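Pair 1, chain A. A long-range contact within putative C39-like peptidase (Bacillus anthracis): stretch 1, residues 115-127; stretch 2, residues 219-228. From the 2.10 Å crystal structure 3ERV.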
# COMPACT_ATOMS: atom_id res chain seq x y z
N LEU A 115 -2.07 -9.49 7.13
CA LEU A 115 -3.40 -9.05 7.47
C LEU A 115 -4.34 -9.48 6.35
O LEU A 115 -5.47 -9.89 6.62
CB LEU A 115 -3.47 -7.52 7.70
CG LEU A 115 -4.81 -6.87 8.12
CD1 LEU A 115 -5.49 -7.65 9.26
CD2 LEU A 115 -4.58 -5.43 8.54
N ALA A 116 -3.88 -9.36 5.10
CA ALA A 116 -4.72 -9.72 3.96
C ALA A 116 -5.12 -11.21 4.04
O ALA A 116 -6.25 -11.60 3.70
CB ALA A 116 -4.00 -9.45 2.60
N LYS A 117 -4.14 -12.04 4.42
CA LYS A 117 -4.34 -13.49 4.58
C LYS A 117 -5.35 -13.87 5.67
O LYS A 117 -5.99 -14.89 5.56
CB LYS A 117 -3.02 -14.16 4.92
CG LYS A 117 -2.04 -14.18 3.81
CD LYS A 117 -1.48 -15.60 3.70
CE LYS A 117 -2.22 -16.37 2.64
NZ LYS A 117 -2.02 -17.85 2.85
N LYS A 118 -5.49 -13.04 6.70
CA LYS A 118 -6.49 -13.28 7.72
C LYS A 118 -7.86 -13.39 7.02
O LYS A 118 -8.70 -14.23 7.38
CB LYS A 118 -6.52 -12.15 8.75
CG LYS A 118 -7.44 -12.43 9.94
CD LYS A 118 -7.73 -11.21 10.84
CE LYS A 118 -8.82 -11.52 11.88
NZ LYS A 118 -10.16 -11.04 11.40
N TYR A 119 -8.06 -12.54 6.03
CA TYR A 119 -9.37 -12.44 5.39
C TYR A 119 -9.47 -13.26 4.09
O TYR A 119 -10.57 -13.64 3.70
CB TYR A 119 -9.69 -10.96 5.10
CG TYR A 119 -9.99 -10.21 6.33
CD1 TYR A 119 -11.29 -10.14 6.82
CD2 TYR A 119 -8.97 -9.60 7.06
CE1 TYR A 119 -11.54 -9.48 7.97
CE2 TYR A 119 -9.23 -8.93 8.21
CZ TYR A 119 -10.51 -8.87 8.65
OH TYR A 119 -10.75 -8.20 9.80
N LEU A 120 -8.35 -13.48 3.43
CA LEU A 120 -8.30 -14.29 2.21
C LEU A 120 -7.19 -15.37 2.31
O LEU A 120 -6.18 -15.33 1.58
CB LEU A 120 -8.03 -13.37 1.01
CG LEU A 120 -9.08 -12.30 0.66
CD1 LEU A 120 -8.50 -11.35 -0.42
CD2 LEU A 120 -10.40 -12.92 0.20
N PRO A 121 -7.35 -16.31 3.26
CA PRO A 121 -6.24 -17.26 3.53
C PRO A 121 -5.80 -18.04 2.31
O PRO A 121 -4.62 -18.37 2.18
CB PRO A 121 -6.81 -18.19 4.60
CG PRO A 121 -8.31 -17.96 4.60
CD PRO A 121 -8.50 -16.52 4.15
N ASN A 122 -6.72 -18.26 1.38
CA ASN A 122 -6.36 -19.04 0.21
C ASN A 122 -6.24 -18.27 -1.10
O ASN A 122 -5.90 -18.87 -2.13
CB ASN A 122 -7.38 -20.17 0.09
CG ASN A 122 -7.39 -21.00 1.36
OD1 ASN A 122 -6.32 -21.43 1.82
ND2 ASN A 122 -8.57 -21.15 1.99
N LYS A 123 -6.49 -16.96 -1.08
CA LYS A 123 -6.40 -16.12 -2.31
C LYS A 123 -5.41 -14.96 -2.26
O LYS A 123 -4.96 -14.47 -3.28
CB LYS A 123 -7.78 -15.55 -2.66
CG LYS A 123 -8.83 -16.59 -2.83
CD LYS A 123 -10.12 -15.97 -3.31
CE LYS A 123 -11.24 -17.01 -3.29
NZ LYS A 123 -12.48 -16.52 -3.97
N ALA A 124 -5.09 -14.48 -1.07
CA ALA A 124 -4.21 -13.33 -0.96
C ALA A 124 -2.80 -13.72 -1.49
O ALA A 124 -2.33 -14.86 -1.26
CB ALA A 124 -4.15 -12.84 0.47
N VAL A 125 -2.16 -12.81 -2.24
CA VAL A 125 -0.82 -13.05 -2.77
C VAL A 125 0.06 -11.80 -2.56
O VAL A 125 -0.42 -10.66 -2.63
CB VAL A 125 -0.85 -13.38 -4.30
CG1 VAL A 125 -1.54 -14.71 -4.55
CG2 VAL A 125 -1.58 -12.28 -5.08
N ASP A 126 1.33 -12.03 -2.28
CA ASP A 126 2.30 -10.95 -2.15
C ASP A 126 3.10 -10.88 -3.46
O ASP A 126 3.86 -11.81 -3.79
CB ASP A 126 3.24 -11.23 -0.99
CG ASP A 126 4.11 -10.03 -0.64
OD1 ASP A 126 4.37 -9.16 -1.52
OD2 ASP A 126 4.47 -9.93 0.54
N LEU A 127 2.91 -9.82 -4.22
CA LEU A 127 3.59 -9.73 -5.48
C LEU A 127 4.83 -8.89 -5.34
O LEU A 127 5.34 -8.39 -6.32
CB LEU A 127 2.66 -9.10 -6.55
CG LEU A 127 1.34 -9.84 -6.76
CD1 LEU A 127 0.37 -9.08 -7.71
CD2 LEU A 127 1.67 -11.20 -7.31
N GLN A 219 6.96 -3.06 -3.70
CA GLN A 219 6.08 -3.72 -2.74
C GLN A 219 4.63 -3.72 -3.23
O GLN A 219 4.09 -2.67 -3.58
CB GLN A 219 6.16 -3.06 -1.39
CG GLN A 219 7.56 -2.65 -0.91
CD GLN A 219 7.48 -2.19 0.53
OE1 GLN A 219 6.75 -2.79 1.31
NE2 GLN A 219 8.18 -1.10 0.89
N ALA A 220 4.00 -4.90 -3.25
CA ALA A 220 2.62 -5.01 -3.77
C ALA A 220 1.89 -6.21 -3.26
O ALA A 220 2.47 -7.28 -3.14
CB ALA A 220 2.62 -5.03 -5.27
N ILE A 221 0.62 -6.03 -2.94
CA ILE A 221 -0.24 -7.10 -2.42
C ILE A 221 -1.48 -7.20 -3.32
O ILE A 221 -2.08 -6.18 -3.69
CB ILE A 221 -0.73 -6.82 -0.98
CG1 ILE A 221 0.41 -6.68 0.04
CG2 ILE A 221 -1.79 -7.86 -0.53
CD1 ILE A 221 1.34 -7.82 -0.01
N SER A 222 -1.90 -8.41 -3.64
CA SER A 222 -3.17 -8.56 -4.34
C SER A 222 -3.86 -9.85 -3.89
O SER A 222 -3.59 -10.35 -2.78
CB SER A 222 -2.97 -8.53 -5.87
OG SER A 222 -4.24 -8.51 -6.55
N TYR A 223 -4.73 -10.39 -4.73
CA TYR A 223 -5.28 -11.70 -4.46
C TYR A 223 -5.60 -12.36 -5.82
O TYR A 223 -5.56 -11.70 -6.87
CB TYR A 223 -6.55 -11.58 -3.58
CG TYR A 223 -7.66 -10.77 -4.28
CD1 TYR A 223 -8.70 -11.41 -4.97
CD2 TYR A 223 -7.61 -9.37 -4.31
CE1 TYR A 223 -9.68 -10.66 -5.64
CE2 TYR A 223 -8.57 -8.61 -4.96
CZ TYR A 223 -9.61 -9.25 -5.63
OH TYR A 223 -10.59 -8.48 -6.29
N VAL A 224 -5.92 -13.65 -5.79
CA VAL A 224 -6.32 -14.32 -7.02
C VAL A 224 -7.79 -14.79 -6.98
O VAL A 224 -8.36 -15.05 -5.90
CB VAL A 224 -5.34 -15.48 -7.37
CG1 VAL A 224 -3.95 -14.91 -7.66
CG2 VAL A 224 -5.27 -16.49 -6.22
N LYS A 225 -8.41 -14.87 -8.16
CA LYS A 225 -9.83 -15.28 -8.26
C LYS A 225 -10.20 -16.56 -7.53
O LYS A 225 -11.23 -16.61 -6.83
CB LYS A 225 -10.22 -15.43 -9.72
CG LYS A 225 -10.99 -14.27 -10.26
CD LYS A 225 -11.36 -14.55 -11.71
CE LYS A 225 -11.87 -13.30 -12.42
NZ LYS A 225 -10.91 -12.15 -12.39
N ARG A 226 -9.38 -17.61 -7.68
CA ARG A 226 -9.73 -18.92 -7.12
C ARG A 226 -8.73 -19.44 -6.10
O ARG A 226 -7.54 -19.20 -6.23
CB ARG A 226 -9.87 -19.94 -8.24
N SER A 227 -9.24 -20.18 -5.11
CA SER A 227 -8.45 -20.70 -3.97
C SER A 227 -7.25 -21.54 -4.38
O SER A 227 -7.33 -22.34 -5.33
CB SER A 227 -9.33 -21.51 -3.00
N LYS A 228 -6.14 -21.38 -3.65
CA LYS A 228 -4.84 -21.93 -4.06
C LYS A 228 -4.39 -23.19 -3.30
O LYS A 228 -5.15 -24.15 -3.14
CB LYS A 228 -3.75 -20.84 -3.98

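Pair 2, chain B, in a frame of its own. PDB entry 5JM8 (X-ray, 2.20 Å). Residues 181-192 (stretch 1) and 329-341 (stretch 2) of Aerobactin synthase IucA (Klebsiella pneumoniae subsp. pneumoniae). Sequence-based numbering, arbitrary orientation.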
# COMPACT_ATOMS: atom_id res chain seq x y z
N TRP B 181 3.12 18.01 24.03
CA TRP B 181 4.48 17.65 24.45
C TRP B 181 5.11 18.69 25.37
O TRP B 181 5.04 19.89 25.11
CB TRP B 181 5.36 17.46 23.22
CG TRP B 181 4.94 16.32 22.33
CD1 TRP B 181 4.05 16.37 21.30
CD2 TRP B 181 5.40 14.97 22.40
NE1 TRP B 181 3.93 15.13 20.72
CE2 TRP B 181 4.75 14.25 21.38
CE3 TRP B 181 6.30 14.29 23.23
CZ2 TRP B 181 4.97 12.90 21.16
CZ3 TRP B 181 6.52 12.94 23.01
CH2 TRP B 181 5.85 12.26 21.98
N PHE B 182 5.73 18.21 26.45
CA PHE B 182 6.51 19.05 27.35
C PHE B 182 7.98 18.65 27.31
O PHE B 182 8.31 17.47 27.33
CB PHE B 182 6.02 18.94 28.80
CG PHE B 182 4.66 19.53 29.05
CD1 PHE B 182 3.98 20.25 28.07
CD2 PHE B 182 4.06 19.38 30.28
CE1 PHE B 182 2.74 20.79 28.32
CE2 PHE B 182 2.81 19.92 30.54
CZ PHE B 182 2.15 20.62 29.56
N ALA B 183 8.86 19.65 27.27
CA ALA B 183 10.27 19.41 27.56
C ALA B 183 10.44 19.52 29.07
O ALA B 183 10.14 20.55 29.66
CB ALA B 183 11.15 20.41 26.84
N VAL B 184 10.90 18.43 29.68
CA VAL B 184 10.93 18.32 31.14
C VAL B 184 12.30 17.88 31.65
O VAL B 184 12.90 16.96 31.11
CB VAL B 184 9.87 17.31 31.64
CG1 VAL B 184 9.86 17.24 33.16
CG2 VAL B 184 8.49 17.68 31.11
N ASN B 185 12.78 18.55 32.69
CA ASN B 185 14.02 18.15 33.34
C ASN B 185 13.82 16.79 34.01
O ASN B 185 12.81 16.57 34.68
CB ASN B 185 14.48 19.20 34.36
CG ASN B 185 15.86 18.90 34.94
OD1 ASN B 185 16.23 17.75 35.14
ND2 ASN B 185 16.62 19.95 35.21
N LYS B 186 14.79 15.90 33.84
CA LYS B 186 14.70 14.53 34.33
C LYS B 186 14.45 14.45 35.84
O LYS B 186 13.93 13.46 36.34
CB LYS B 186 15.97 13.76 33.98
CG LYS B 186 17.23 14.32 34.61
CD LYS B 186 18.44 13.52 34.17
CE LYS B 186 19.73 14.06 34.77
NZ LYS B 186 20.91 13.29 34.31
N THR B 187 14.84 15.51 36.55
CA THR B 187 14.61 15.57 38.00
C THR B 187 13.13 15.68 38.33
O THR B 187 12.75 15.58 39.50
CB THR B 187 15.33 16.78 38.64
OG1 THR B 187 14.77 18.00 38.12
CG2 THR B 187 16.82 16.75 38.36
N GLN B 188 12.30 15.88 37.31
CA GLN B 188 10.86 15.98 37.49
C GLN B 188 10.11 14.88 36.74
O GLN B 188 8.89 14.94 36.58
CB GLN B 188 10.36 17.35 37.05
CG GLN B 188 10.96 18.51 37.84
CD GLN B 188 10.75 18.36 39.34
OE1 GLN B 188 11.71 18.29 40.10
NE2 GLN B 188 9.50 18.33 39.76
N ILE B 189 10.85 13.88 36.27
CA ILE B 189 10.26 12.74 35.56
C ILE B 189 10.39 11.46 36.37
O ILE B 189 11.49 10.94 36.54
CB ILE B 189 10.92 12.54 34.18
CG1 ILE B 189 10.60 13.72 33.27
CG2 ILE B 189 10.43 11.24 33.54
CD1 ILE B 189 11.37 13.72 31.97
N ALA B 190 9.26 10.96 36.85
CA ALA B 190 9.21 9.67 37.53
C ALA B 190 8.64 8.62 36.59
O ALA B 190 7.64 8.87 35.92
CB ALA B 190 8.36 9.77 38.79
N GLY B 191 9.28 7.46 36.53
CA GLY B 191 8.80 6.40 35.66
C GLY B 191 9.59 5.12 35.78
O GLY B 191 10.42 4.96 36.68
N GLU B 192 9.34 4.21 34.85
CA GLU B 192 9.97 2.90 34.85
C GLU B 192 9.79 2.26 33.48
O GLU B 192 8.82 2.57 32.79
CB GLU B 192 9.35 2.03 35.95
CG GLU B 192 10.16 0.80 36.32
CD GLU B 192 9.50 -0.01 37.43
OE1 GLU B 192 8.47 0.45 37.98
OE2 GLU B 192 10.01 -1.10 37.75
N GLY B 329 6.03 -0.18 30.62
CA GLY B 329 6.61 1.13 30.84
C GLY B 329 5.58 2.16 31.25
O GLY B 329 4.43 2.10 30.81
N TRP B 330 5.99 3.09 32.10
CA TRP B 330 5.11 4.17 32.53
C TRP B 330 5.93 5.36 33.00
O TRP B 330 7.11 5.23 33.34
CB TRP B 330 4.19 3.71 33.66
CG TRP B 330 4.90 3.36 34.94
CD1 TRP B 330 5.33 2.13 35.32
CD2 TRP B 330 5.26 4.26 35.99
NE1 TRP B 330 5.94 2.20 36.55
CE2 TRP B 330 5.91 3.50 36.99
CE3 TRP B 330 5.10 5.63 36.20
CZ2 TRP B 330 6.40 4.06 38.16
CZ3 TRP B 330 5.58 6.19 37.37
CH2 TRP B 330 6.22 5.41 38.34
N ALA B 331 5.30 6.52 33.02
CA ALA B 331 5.97 7.73 33.45
C ALA B 331 4.97 8.74 33.99
O ALA B 331 3.76 8.60 33.78
CB ALA B 331 6.78 8.33 32.31
N GLY B 332 5.47 9.74 34.68
CA GLY B 332 4.63 10.79 35.23
C GLY B 332 5.47 11.98 35.64
O GLY B 332 6.70 11.92 35.62
N LEU B 333 4.80 13.07 36.00
CA LEU B 333 5.48 14.26 36.49
C LEU B 333 5.43 14.29 38.01
O LEU B 333 4.44 13.87 38.61
CB LEU B 333 4.84 15.52 35.92
CG LEU B 333 4.93 15.69 34.40
CD1 LEU B 333 4.11 16.89 33.96
CD2 LEU B 333 6.38 15.84 33.96
N ARG B 334 6.51 14.76 38.61
CA ARG B 334 6.55 15.00 40.05
C ARG B 334 6.68 16.50 40.30
O ARG B 334 7.35 17.20 39.54
CB ARG B 334 7.72 14.24 40.69
CG ARG B 334 9.02 14.40 39.94
CD ARG B 334 10.23 13.96 40.75
NE ARG B 334 10.16 12.57 41.18
CZ ARG B 334 10.79 11.56 40.58
NH1 ARG B 334 11.54 11.78 39.51
NH2 ARG B 334 10.68 10.33 41.06
N ASP B 335 6.04 17.00 41.35
CA ASP B 335 6.12 18.42 41.67
C ASP B 335 7.52 18.76 42.19
O ASP B 335 8.41 17.91 42.19
CB ASP B 335 5.05 18.82 42.70
CG ASP B 335 5.13 18.04 44.00
OD1 ASP B 335 6.22 17.53 44.34
OD2 ASP B 335 4.10 17.93 44.69
N LEU B 336 7.72 20.00 42.62
CA LEU B 336 9.03 20.47 43.04
C LEU B 336 9.53 19.73 44.29
O LEU B 336 10.73 19.66 44.53
CB LEU B 336 9.00 21.97 43.31
CG LEU B 336 10.36 22.63 43.48
CD1 LEU B 336 10.39 23.96 42.75
CD2 LEU B 336 10.69 22.82 44.96
N HIS B 337 8.60 19.18 45.07
CA HIS B 337 8.94 18.42 46.26
C HIS B 337 9.18 16.94 45.95
O HIS B 337 9.54 16.17 46.84
CB HIS B 337 7.84 18.56 47.31
CG HIS B 337 7.63 19.97 47.77
ND1 HIS B 337 8.61 20.71 48.39
CD2 HIS B 337 6.54 20.77 47.71
CE1 HIS B 337 8.14 21.91 48.68
NE2 HIS B 337 6.89 21.97 48.28
N GLY B 338 8.95 16.55 44.70
CA GLY B 338 9.21 15.19 44.26
C GLY B 338 8.01 14.27 44.36
O GLY B 338 8.16 13.05 44.29
N ASN B 339 6.82 14.84 44.51
CA ASN B 339 5.59 14.06 44.63
C ASN B 339 4.97 13.73 43.28
O ASN B 339 4.55 14.63 42.55
CB ASN B 339 4.57 14.80 45.49
CG ASN B 339 4.98 14.86 46.95
OD1 ASN B 339 5.15 15.93 47.51
ND2 ASN B 339 5.13 13.69 47.56
N ILE B 340 4.88 12.44 42.98
CA ILE B 340 4.26 11.97 41.74
C ILE B 340 2.83 12.49 41.63
O ILE B 340 1.99 12.23 42.49
CB ILE B 340 4.24 10.43 41.67
CG1 ILE B 340 5.66 9.88 41.64
CG2 ILE B 340 3.46 9.96 40.43
CD1 ILE B 340 5.75 8.36 41.74
N MET B 341 2.57 13.23 40.55
CA MET B 341 1.24 13.75 40.29
C MET B 341 0.47 12.77 39.40
O MET B 341 0.72 12.68 38.20
CB MET B 341 1.33 15.13 39.63
CG MET B 341 2.22 16.12 40.39
SD MET B 341 1.78 16.33 42.12
CE MET B 341 0.10 16.92 42.00

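The sharpest difference lies at one matched position of the first strand: Asp126(A) in pair 1, Gly191(B) in pair 2. Asp126(A) brings its carboxylate group close to the second strand, with Asp126(A) CG 3.6 Å from Ile221(A) CD1. Gly191(B) instead lays its bare CA over the face of the Trp330(B) six-membered ring, 3.8 Å from the ring centroid and 15° off its normal. The backbones approach closely here, Gly191(B) CA lying 3.8 Å from Ala331(B) CA, and an ideal CB on Gly191(B) would fall 2.5 Å from Trp330(B) O, a clash. In pair 1 the matched CA atoms of Asp126(A) and Ile221(A) are 4.6 Å apart.

The shared frame is an antiparallel pairing of two strands, with strand directions 153° apart in pair 1 and 165° in pair 2; fourteen central residues superpose with an RMSD of 1.0 Å. Val125(A) matches Ala190(B), and Ser222(A) matches Gly332(B). Each pairing is closed by two backbone hydrogen bonds: Val125(A) N to Ser222(A) O and Ser222(A) N to Val125(A) O, both 2.9 Å; Ala190(B) N to Gly332(B) O, 3.0 Å, and Gly332(B) N to Ala190(B) O, 2.6 Å. Two residues farther along each strand, Val224(A) N donates to Lys123(A) O at 2.8 Å, and the matching Arg334(B) N donates to Gln188(B) O at 3.1 Å.

On the face that carries Val125(A) and Ser222(A), matched by Ala190(B) and Gly332(B), side chains cover the sheet differently. Val125(A) CG1 meets Val224(A) CG1 at 3.9 Å, a contact between two branched aliphatic groups. In pair 2 the smaller Ala190(B) packs its methyl against a longer partner: the guanidinium of Arg334(B), at the position of Val224(A), sets one face over Ala190(B) CB, with Arg334(B) NH2 3.3 Å away. Ile340(B) CG1 makes an apolar contact with Ala190(B) CB at 3.9 Å.

On the face of Ala124(A) and Tyr223(A), matched by Ile189(B) and Leu333(B), residues earlier in stretch 1 pack against the second strand. Leu120(A) CD1 reaches Tyr223(A) CB at 3.7 Å, whereas Leu333(B) CD2 meets Val184(B) CG1 at 3.8 Å and Leu333(B) CD1 lies at the edge of the Phe182(B) ring, 4.4 Å from Phe182(B) CD2.

Lys123(A) and Gln188(B) reach the same place by different means. Each side chain donates to a backbone carbonyl at a matched position: Lys123(A) NZ to Lys225(A) O at 3.1 Å, Gln188(B) NE2 to Asp335(B) O at 2.7 Å. The extended lysine uses t rotamers beyond chi1, while the shorter glutamine folds with chi1 and chi2 both m.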